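Local coordinates for mandelate racemase/muconate lactonizing enzyme-like protein (Roseovarius sp. TM1035, PDB 3RCY), which is a mandelate racemase/muconate lactonizing enzyme-like protein that binds magnesium, probably to stabilise the enolate formed when a protein base removes a proton beside a substrate carboxylate, at residues 208-214 with 233-239; 243-247 with 271-277. All blocks are in the same frame, centred on the assembly; numbering follows the deposited sequence.

Contact 1 of 2, residues 208-214 with 233-239; sequences FGTHGQF and WYEEPVP. With MG (magnesium ion), chain I.
The Phe208 and Tyr234 side chains run side by side, their rings meeting obliquely (Phe208 CD2 to Tyr234 CD1 3.9 Å), and Pro237 CB lies over one face of the tyrosine, toward its rim. Gln213 CB sits over the centre of one face of the Phe214 ring, whose edge meets Pro237 O; the edge of the Trp233 indole faces Phe208 O. These are neighbouring parallel strands of the enolase-family barrel, 205-208 and 233-235, with the loops at their C-terminal ends. Glu235 N bonds almost straight to Phe208 O (2.9 Å), and Phe208 N to Trp233 O. Beyond the strands, Thr210 OG1 donates to Glu235 O in its carbonyl plane at 2.6 Å. A valine in place of Thr210 would probably leave that carbonyl without its hydroxyl partner and the loop less firmly tied to the metal-bearing strand. Glu235 CG stands anti to the backbone N (chi1 -174°), and the extended chain carries the carboxylate to magnesium, which Glu261 also binds; OE1 takes a salt bridge from Lys166 and a weak bond from Trp233 NE1. Water 2, a magnesium ligand, donates to both Thr210 O and Glu236 OE1, each at 2.7 Å.

Contact 2 of 2, residues 243-247 with 271-277; sequences VGAMA and PVLREGA
Val243 and Ala247, one helical turn apart, lie against the end of helix 266-274, with CA separations of 6.0 Å from Val243 to Val272 and 3.7 Å from Ala247 to Ala277. Val243 points at the other segment: its CG1, anti to the backbone N (chi1 -180°), touches Pro271 O at 3.6 Å, Glu275 CB at 3.9 Å and the methyl of Ala277. Its other branch, CG2, meets Val272 CG2 more loosely. The Glu275 side chain crosses that of Val243 at about a right angle; CB and CG do the touching, and a bend at chi2 (-54°) leads the carboxylate away from residues 243-247. Val243 also touches a bound ribofuranose, so the same side chain joins the helix-helix contact and lines a sugar pocket.

The second helix ends in a Schellman motif: Gly276 has positive phi (70°), while Gly276 N and Ala277 N bond back to Leu273 O and Val272 O. The chain then carries Ala277 against the first turn of helix 243-252, so two successive outer helices of the (beta/alpha)-barrel domain meet at this helix end. The Ala277 methyl lies near Val243 O and the backbone N of Ala247, and the Ala247 methyl comes up to Glu275 O at 3.4 Å. The close approach of the two alanine CA atoms is consistent with side chains as small as a methyl at both positions. Met246 flanks Ala277 with CB, which meets the alanine CB at 4.0 Å, and with CG, 3.4 Å from Ala277 O. No hydrogen bond crosses between the segments, and Ala277 O is buried without a polar partner. The Met246 side chain also packs against Val257 and Thr259 of strand 257-259.

Contact 1 closes before contact 2 opens, and strand 233-235 is followed, after a loop, by helix 243-252, so the two follow in series around the barrel of the enolase-like C-terminal domain. Contact 1 joins adjacent inner strands and the loops at their ends; contact 2 joins two outer helices, with strand 257-259 between them in the chain. Their centres lie 14 Å apart, yet they touch: Val238 CG2 packs on Met246 CB at 3.7 Å, and Met246 CE reaches Pro237 CD and Glu236 CA. Met246 thus belongs to the helix contact while also packing against the loop that follows the metal-binding strand; Val243, at the start of the same helix, touches a ribofuranose.

Contact 1 of 2, residues 208-214 with 233-239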
ATOM      1  N   PHE A 208     -30.740   5.221   5.684  1.00 12.96           N
ATOM      2  CA  PHE A 208     -30.551   4.639   7.002  1.00 13.53           C
ATOM      3  C   PHE A 208     -29.730   5.597   7.852  1.00 14.24           C
ATOM      4  O   PHE A 208     -28.494   5.671   7.731  1.00 14.04           O
ATOM      5  CB  PHE A 208     -29.910   3.251   6.916  1.00 13.88           C
ATOM      6  CG  PHE A 208     -30.159   2.417   8.126  1.00 15.01           C
ATOM      7  CD1 PHE A 208     -31.347   1.706   8.262  1.00 14.36           C
ATOM      8  CD2 PHE A 208     -29.224   2.368   9.152  1.00 14.25           C
ATOM      9  CE1 PHE A 208     -31.598   0.942   9.399  1.00 15.30           C
ATOM     10  CE2 PHE A 208     -29.464   1.605  10.297  1.00 15.34           C
ATOM     11  CZ  PHE A 208     -30.656   0.893  10.418  1.00 14.60           C
ATOM     12  N   GLY A 209     -30.438   6.347   8.692  1.00 14.79           N
ATOM     13  CA  GLY A 209     -29.893   7.550   9.313  1.00 15.57           C
ATOM     14  C   GLY A 209     -29.260   7.343  10.670  1.00 16.12           C
ATOM     15  O   GLY A 209     -29.595   8.045  11.617  1.00 16.25           O
ATOM     16  N   THR A 210     -28.332   6.389  10.754  1.00 16.41           N
ATOM     17  CA  THR A 210     -27.619   6.089  12.010  1.00 16.55           C
ATOM     18  C   THR A 210     -26.868   7.312  12.574  1.00 16.17           C
ATOM     19  O   THR A 210     -26.594   8.274  11.850  1.00 16.74           O
ATOM     20  CB  THR A 210     -26.676   4.859  11.852  1.00 16.90           C
ATOM     21  OG1 THR A 210     -26.487   4.575  10.455  1.00 14.28           O
ATOM     22  CG2 THR A 210     -27.298   3.642  12.481  1.00 14.82           C
ATOM     23  N   HIS A 211     -26.562   7.267  13.867  1.00 15.66           N
ATOM     24  CA  HIS A 211     -26.005   8.400  14.605  1.00 15.54           C
ATOM     25  C   HIS A 211     -24.631   8.103  15.226  1.00 14.60           C
ATOM     26  O   HIS A 211     -24.323   8.572  16.320  1.00 14.75           O
ATOM     27  CB  HIS A 211     -26.997   8.825  15.700  1.00 16.45           C
ATOM     28  CG  HIS A 211     -28.214   9.526  15.175  1.00 17.55           C
ATOM     29  ND1 HIS A 211     -29.295   8.851  14.648  1.00 17.24           N
ATOM     30  CD2 HIS A 211     -28.521  10.842  15.099  1.00 17.17           C
ATOM     31  CE1 HIS A 211     -30.216   9.722  14.269  1.00 17.87           C
ATOM     32  NE2 HIS A 211     -29.771  10.937  14.533  1.00 17.85           N
ATOM     33  N   GLY A 212     -23.804   7.325  14.531  1.00 13.77           N
ATOM     34  CA  GLY A 212     -22.463   7.015  15.028  1.00 13.37           C
ATOM     35  C   GLY A 212     -22.420   6.178  16.296  1.00 13.49           C
ATOM     36  O   GLY A 212     -21.473   6.309  17.088  1.00 14.30           O
ATOM     37  N   GLN A 213     -23.417   5.310  16.477  1.00 12.83           N
ATOM     38  CA  GLN A 213     -23.569   4.505  17.700  1.00 13.03           C
ATOM     39  C   GLN A 213     -22.521   3.407  17.858  1.00 12.72           C
ATOM     40  O   GLN A 213     -22.269   2.941  18.972  1.00 12.58           O
ATOM     41  CB  GLN A 213     -24.924   3.782  17.727  1.00 13.51           C
ATOM     42  CG  GLN A 213     -26.154   4.649  17.816  1.00 18.85           C
ATOM     43  CD  GLN A 213     -26.822   4.844  16.469  1.00 14.25           C
ATOM     44  OE1 GLN A 213     -26.163   5.152  15.468  1.00 18.15           O
ATOM     45  NE2 GLN A 213     -28.143   4.677  16.439  1.00 18.49           N
ATOM     46  N   PHE A 214     -21.937   2.970  16.747  1.00 12.23           N
ATOM     47  CA  PHE A 214     -21.349   1.633  16.702  1.00 12.22           C
ATOM     48  C   PHE A 214     -19.840   1.531  16.583  1.00 12.10           C
ATOM     49  O   PHE A 214     -19.169   2.413  16.052  1.00 11.34           O
ATOM     50  CB  PHE A 214     -22.019   0.824  15.585  1.00 12.32           C
ATOM     51  CG  PHE A 214     -23.501   0.746  15.737  1.00 13.48           C
ATOM     52  CD1 PHE A 214     -24.061   0.131  16.860  1.00 12.51           C
ATOM     53  CD2 PHE A 214     -24.344   1.327  14.794  1.00 12.58           C
ATOM     54  CE1 PHE A 214     -25.440   0.082  17.034  1.00 13.69           C
ATOM     55  CE2 PHE A 214     -25.725   1.277  14.961  1.00 13.53           C
ATOM     56  CZ  PHE A 214     -26.271   0.649  16.078  1.00 12.70           C
ATOM     57  N   TRP A 233     -28.222   5.083   1.460  1.00 12.01           N
ATOM     58  CA  TRP A 233     -27.018   5.318   2.252  1.00 11.81           C
ATOM     59  C   TRP A 233     -27.123   4.785   3.677  1.00 11.05           C
ATOM     60  O   TRP A 233     -28.214   4.507   4.169  1.00 10.12           O
ATOM     61  CB  TRP A 233     -26.555   6.796   2.232  1.00 11.97           C
ATOM     62  CG  TRP A 233     -27.319   7.797   3.101  1.00 12.91           C
ATOM     63  CD1 TRP A 233     -27.635   7.682   4.435  1.00 12.45           C
ATOM     64  CD2 TRP A 233     -27.788   9.091   2.693  1.00 12.79           C
ATOM     65  NE1 TRP A 233     -28.299   8.817   4.866  1.00 13.03           N
ATOM     66  CE2 TRP A 233     -28.401   9.695   3.817  1.00 12.52           C
ATOM     67  CE3 TRP A 233     -27.758   9.797   1.481  1.00 12.94           C
ATOM     68  CZ2 TRP A 233     -28.985  10.967   3.761  1.00 12.91           C
ATOM     69  CZ3 TRP A 233     -28.342  11.067   1.427  1.00 13.13           C
ATOM     70  CH2 TRP A 233     -28.943  11.634   2.563  1.00 12.52           C
ATOM     71  N   TYR A 234     -25.954   4.661   4.295  1.00 11.08           N
ATOM     72  CA  TYR A 234     -25.762   4.223   5.660  1.00 11.42           C
ATOM     73  C   TYR A 234     -25.018   5.390   6.293  1.00 11.75           C
ATOM     74  O   TYR A 234     -23.839   5.625   5.995  1.00 11.81           O
ATOM     75  CB  TYR A 234     -24.905   2.948   5.648  1.00 11.54           C
ATOM     76  CG  TYR A 234     -24.705   2.200   6.951  1.00 11.90           C
ATOM     77  CD1 TYR A 234     -25.485   2.466   8.092  1.00 12.20           C
ATOM     78  CD2 TYR A 234     -23.751   1.181   7.028  1.00 12.08           C
ATOM     79  CE1 TYR A 234     -25.297   1.751   9.263  1.00 11.95           C
ATOM     80  CE2 TYR A 234     -23.549   0.466   8.193  1.00 11.87           C
ATOM     81  CZ  TYR A 234     -24.329   0.746   9.306  1.00 12.34           C
ATOM     82  OH  TYR A 234     -24.132   0.017  10.453  1.00 12.09           O
ATOM     83  N   GLU A 235     -25.719   6.139   7.140  1.00 11.79           N
ATOM     84  CA  GLU A 235     -25.201   7.396   7.672  1.00 12.27           C
ATOM     85  C   GLU A 235     -24.410   7.200   8.962  1.00 12.63           C
ATOM     86  O   GLU A 235     -24.793   6.400   9.809  1.00 13.60           O
ATOM     87  CB  GLU A 235     -26.365   8.359   7.918  1.00 12.73           C
ATOM     88  CG  GLU A 235     -25.958   9.767   8.330  1.00 16.45           C
ATOM     89  CD  GLU A 235     -27.081  10.776   8.107  1.00 13.49           C
ATOM     90  OE1 GLU A 235     -27.971  10.511   7.270  1.00 16.85           O
ATOM     91  OE2 GLU A 235     -27.058  11.840   8.759  1.00 17.07           O
ATOM     92  N   GLU A 236     -23.303   7.920   9.108  1.00 12.44           N
ATOM     93  CA  GLU A 236     -22.520   7.885  10.359  1.00 12.92           C
ATOM     94  C   GLU A 236     -22.532   6.500  11.038  1.00 12.38           C
ATOM     95  O   GLU A 236     -23.037   6.353  12.148  1.00 12.33           O
ATOM     96  CB  GLU A 236     -23.047   8.938  11.341  1.00 13.41           C
ATOM     97  CG  GLU A 236     -22.799  10.386  10.919  1.00 16.03           C
ATOM     98  CD  GLU A 236     -22.721  11.311  12.124  1.00 13.72           C
ATOM     99  OE1 GLU A 236     -23.722  11.393  12.875  1.00 16.20           O
ATOM    100  OE2 GLU A 236     -21.650  11.937  12.331  1.00 16.32           O
ATOM    101  N   PRO A 237     -21.993   5.470  10.369  1.00 12.26           N
ATOM    102  CA  PRO A 237     -22.087   4.137  10.996  1.00 12.50           C
ATOM    103  C   PRO A 237     -21.259   4.003  12.286  1.00 12.24           C
ATOM    104  O   PRO A 237     -21.547   3.137  13.126  1.00 12.32           O
ATOM    105  CB  PRO A 237     -21.542   3.201   9.911  1.00 12.49           C
ATOM    106  CG  PRO A 237     -20.714   4.091   9.010  1.00 16.33           C
ATOM    107  CD  PRO A 237     -21.404   5.415   9.018  1.00 12.05           C
ATOM    108  N   VAL A 238     -20.244   4.853  12.421  1.00 11.57           N
ATOM    109  CA  VAL A 238     -19.323   4.845  13.556  1.00 11.84           C
ATOM    110  C   VAL A 238     -19.157   6.289  14.042  1.00 12.41           C
ATOM    111  O   VAL A 238     -19.547   7.209  13.333  1.00 13.29           O
ATOM    112  CB  VAL A 238     -17.936   4.233  13.178  1.00 11.61           C
ATOM    113  CG1 VAL A 238     -18.074   2.759  12.821  1.00 13.92           C
ATOM    114  CG2 VAL A 238     -17.260   5.014  12.042  1.00 13.09           C
ATOM    115  N   PRO A 239     -18.600   6.499  15.254  1.00 12.83           N
ATOM    116  CA  PRO A 239     -18.377   7.880  15.716  1.00 12.48           C
ATOM    117  C   PRO A 239     -17.470   8.675  14.764  1.00 12.62           C
ATOM    118  O   PRO A 239     -16.692   8.075  14.024  1.00 13.16           O
ATOM    119  CB  PRO A 239     -17.701   7.689  17.074  1.00 12.49           C
ATOM    120  CG  PRO A 239     -18.203   6.335  17.547  1.00 12.43           C
ATOM    121  CD  PRO A 239     -18.261   5.509  16.299  1.00 12.26           C
TER
HETATM  122 MG    MG I 500     -27.590  12.431  10.820  1.00 19.29          MG
HETATM  123  O   HOH W   1     -29.077  10.769  10.906  1.00 17.31           O
HETATM  124  O   HOH W   2     -26.286  10.957  12.053  1.00 15.77           O
HETATM  125  O   HOH W   3     -29.316  13.910  10.247  1.00 14.52           O
HETATM  126  O   HOH W   4     -27.878  13.053  13.016  1.00 25.56           O

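Contact 2 of 2, residues 243-247 with 271-277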
ATOM      1  N   VAL A 243     -11.406   8.189  10.931  1.00 11.81           N
ATOM      2  CA  VAL A 243     -11.606   8.047   9.491  1.00 11.90           C
ATOM      3  C   VAL A 243     -11.306   6.617   9.047  1.00 11.87           C
ATOM      4  O   VAL A 243     -12.040   6.053   8.240  1.00 12.01           O
ATOM      5  CB  VAL A 243     -10.735   9.053   8.690  1.00 12.49           C
ATOM      6  CG1 VAL A 243     -10.960   8.893   7.186  1.00 18.79           C
ATOM      7  CG2 VAL A 243     -11.045  10.475   9.110  1.00 18.63           C
ATOM      8  N   GLY A 244     -10.236   6.035   9.589  1.00 11.68           N
ATOM      9  CA  GLY A 244      -9.855   4.656   9.253  1.00 12.16           C
ATOM     10  C   GLY A 244     -10.945   3.638   9.564  1.00 12.15           C
ATOM     11  O   GLY A 244     -11.193   2.709   8.777  1.00 11.98           O
ATOM     12  N   ALA A 245     -11.601   3.812  10.712  1.00 11.49           N
ATOM     13  CA  ALA A 245     -12.674   2.908  11.121  1.00 11.09           C
ATOM     14  C   ALA A 245     -13.856   3.005  10.171  1.00 11.19           C
ATOM     15  O   ALA A 245     -14.460   1.995   9.832  1.00 11.27           O
ATOM     16  CB  ALA A 245     -13.108   3.188  12.564  1.00 10.40           C
ATOM     17  N   MET A 246     -14.183   4.218   9.729  1.00 11.08           N
ATOM     18  CA  MET A 246     -15.312   4.380   8.822  1.00 11.31           C
ATOM     19  C   MET A 246     -15.036   3.791   7.438  1.00 10.97           C
ATOM     20  O   MET A 246     -15.938   3.214   6.817  1.00 10.72           O
ATOM     21  CB  MET A 246     -15.751   5.843   8.714  1.00 12.23           C
ATOM     22  CG  MET A 246     -17.114   5.980   8.033  1.00 13.15           C
ATOM     23  SD  MET A 246     -17.717   7.666   7.980  1.00 13.31           S
ATOM     24  CE  MET A 246     -18.276   7.851   9.684  1.00 12.82           C
ATOM     25  N   ALA A 247     -13.797   3.925   6.965  1.00 10.71           N
ATOM     26  CA  ALA A 247     -13.406   3.333   5.688  1.00 11.54           C
ATOM     27  C   ALA A 247     -13.482   1.810   5.755  1.00 12.35           C
ATOM     28  O   ALA A 247     -13.812   1.167   4.760  1.00 12.44           O
ATOM     29  CB  ALA A 247     -12.013   3.790   5.276  1.00 11.03           C
ATOM     30  N   PRO A 271      -9.609  14.062   4.133  1.00 13.56           N
ATOM     31  CA  PRO A 271      -9.224  12.691   4.488  1.00 13.18           C
ATOM     32  C   PRO A 271     -10.361  11.666   4.387  1.00 12.84           C
ATOM     33  O   PRO A 271     -10.105  10.511   4.044  1.00 13.19           O
ATOM     34  CB  PRO A 271      -8.756  12.819   5.943  1.00 13.56           C
ATOM     35  CG  PRO A 271      -8.306  14.238   6.063  1.00 14.91           C
ATOM     36  CD  PRO A 271      -9.284  15.005   5.222  1.00 13.91           C
ATOM     37  N   VAL A 272     -11.592  12.079   4.677  1.00 12.47           N
ATOM     38  CA  VAL A 272     -12.761  11.205   4.526  1.00 12.22           C
ATOM     39  C   VAL A 272     -12.863  10.701   3.079  1.00 12.64           C
ATOM     40  O   VAL A 272     -13.073   9.511   2.839  1.00 12.90           O
ATOM     41  CB  VAL A 272     -14.058  11.924   4.965  1.00 11.86           C
ATOM     42  CG1 VAL A 272     -15.302  11.153   4.525  1.00 13.68           C
ATOM     43  CG2 VAL A 272     -14.070  12.134   6.495  1.00 13.99           C
ATOM     44  N   LEU A 273     -12.689  11.612   2.123  1.00 12.40           N
ATOM     45  CA  LEU A 273     -12.679  11.252   0.709  1.00 12.26           C
ATOM     46  C   LEU A 273     -11.456  10.410   0.347  1.00 12.62           C
ATOM     47  O   LEU A 273     -11.578   9.317  -0.214  1.00 12.62           O
ATOM     48  CB  LEU A 273     -12.752  12.510  -0.170  1.00 11.55           C
ATOM     49  CG  LEU A 273     -14.049  13.341  -0.146  1.00 16.45           C
ATOM     50  CD1 LEU A 273     -13.835  14.724  -0.787  1.00 11.22           C
ATOM     51  CD2 LEU A 273     -15.233  12.599  -0.811  1.00 11.18           C
ATOM     52  N   ARG A 274     -10.276  10.913   0.696  1.00 13.07           N
ATOM     53  CA  ARG A 274      -9.018  10.273   0.319  1.00 13.91           C
ATOM     54  C   ARG A 274      -8.926   8.829   0.829  1.00 13.91           C
ATOM     55  O   ARG A 274      -8.392   7.958   0.142  1.00 13.78           O
ATOM     56  CB  ARG A 274      -7.839  11.110   0.836  1.00 15.16           C
ATOM     57  CG  ARG A 274      -6.492  10.786   0.212  1.00 28.96           C
ATOM     58  CD  ARG A 274      -5.400  11.584   0.900  1.00 18.21           C
ATOM     59  NE  ARG A 274      -5.511  13.017   0.630  1.00 29.96           N
ATOM     60  CZ  ARG A 274      -5.372  13.973   1.543  1.00 19.86           C
ATOM     61  NH1 ARG A 274      -5.487  15.249   1.188  1.00 30.48           N
ATOM     62  NH2 ARG A 274      -5.141  13.671   2.821  1.00 30.97           N
ATOM     63  N   GLU A 275      -9.447   8.575   2.030  1.00 13.88           N
ATOM     64  CA  GLU A 275      -9.407   7.222   2.593  1.00 14.57           C
ATOM     65  C   GLU A 275     -10.595   6.337   2.175  1.00 13.88           C
ATOM     66  O   GLU A 275     -10.648   5.158   2.520  1.00 13.71           O
ATOM     67  CB  GLU A 275      -9.270   7.269   4.129  1.00 16.14           C
ATOM     68  CG  GLU A 275      -8.036   8.023   4.642  1.00 33.28           C
ATOM     69  CD  GLU A 275      -6.714   7.526   4.045  1.00 19.16           C
ATOM     70  OE1 GLU A 275      -6.499   6.288   3.971  1.00 34.36           O
ATOM     71  OE2 GLU A 275      -5.883   8.379   3.651  1.00 34.10           O
ATOM     72  N   GLY A 276     -11.537   6.903   1.426  1.00 13.48           N
ATOM     73  CA  GLY A 276     -12.726   6.164   1.001  1.00 13.78           C
ATOM     74  C   GLY A 276     -13.690   5.860   2.137  1.00 13.98           C
ATOM     75  O   GLY A 276     -14.405   4.853   2.100  1.00 13.92           O
ATOM     76  N   ALA A 277     -13.714   6.733   3.145  1.00 13.64           N
ATOM     77  CA  ALA A 277     -14.563   6.530   4.321  1.00 13.09           C
ATOM     78  C   ALA A 277     -16.035   6.809   4.043  1.00 12.71           C
ATOM     79  O   ALA A 277     -16.915   6.215   4.676  1.00 12.53           O
ATOM     80  CB  ALA A 277     -14.073   7.373   5.480  1.00 12.78           C
TER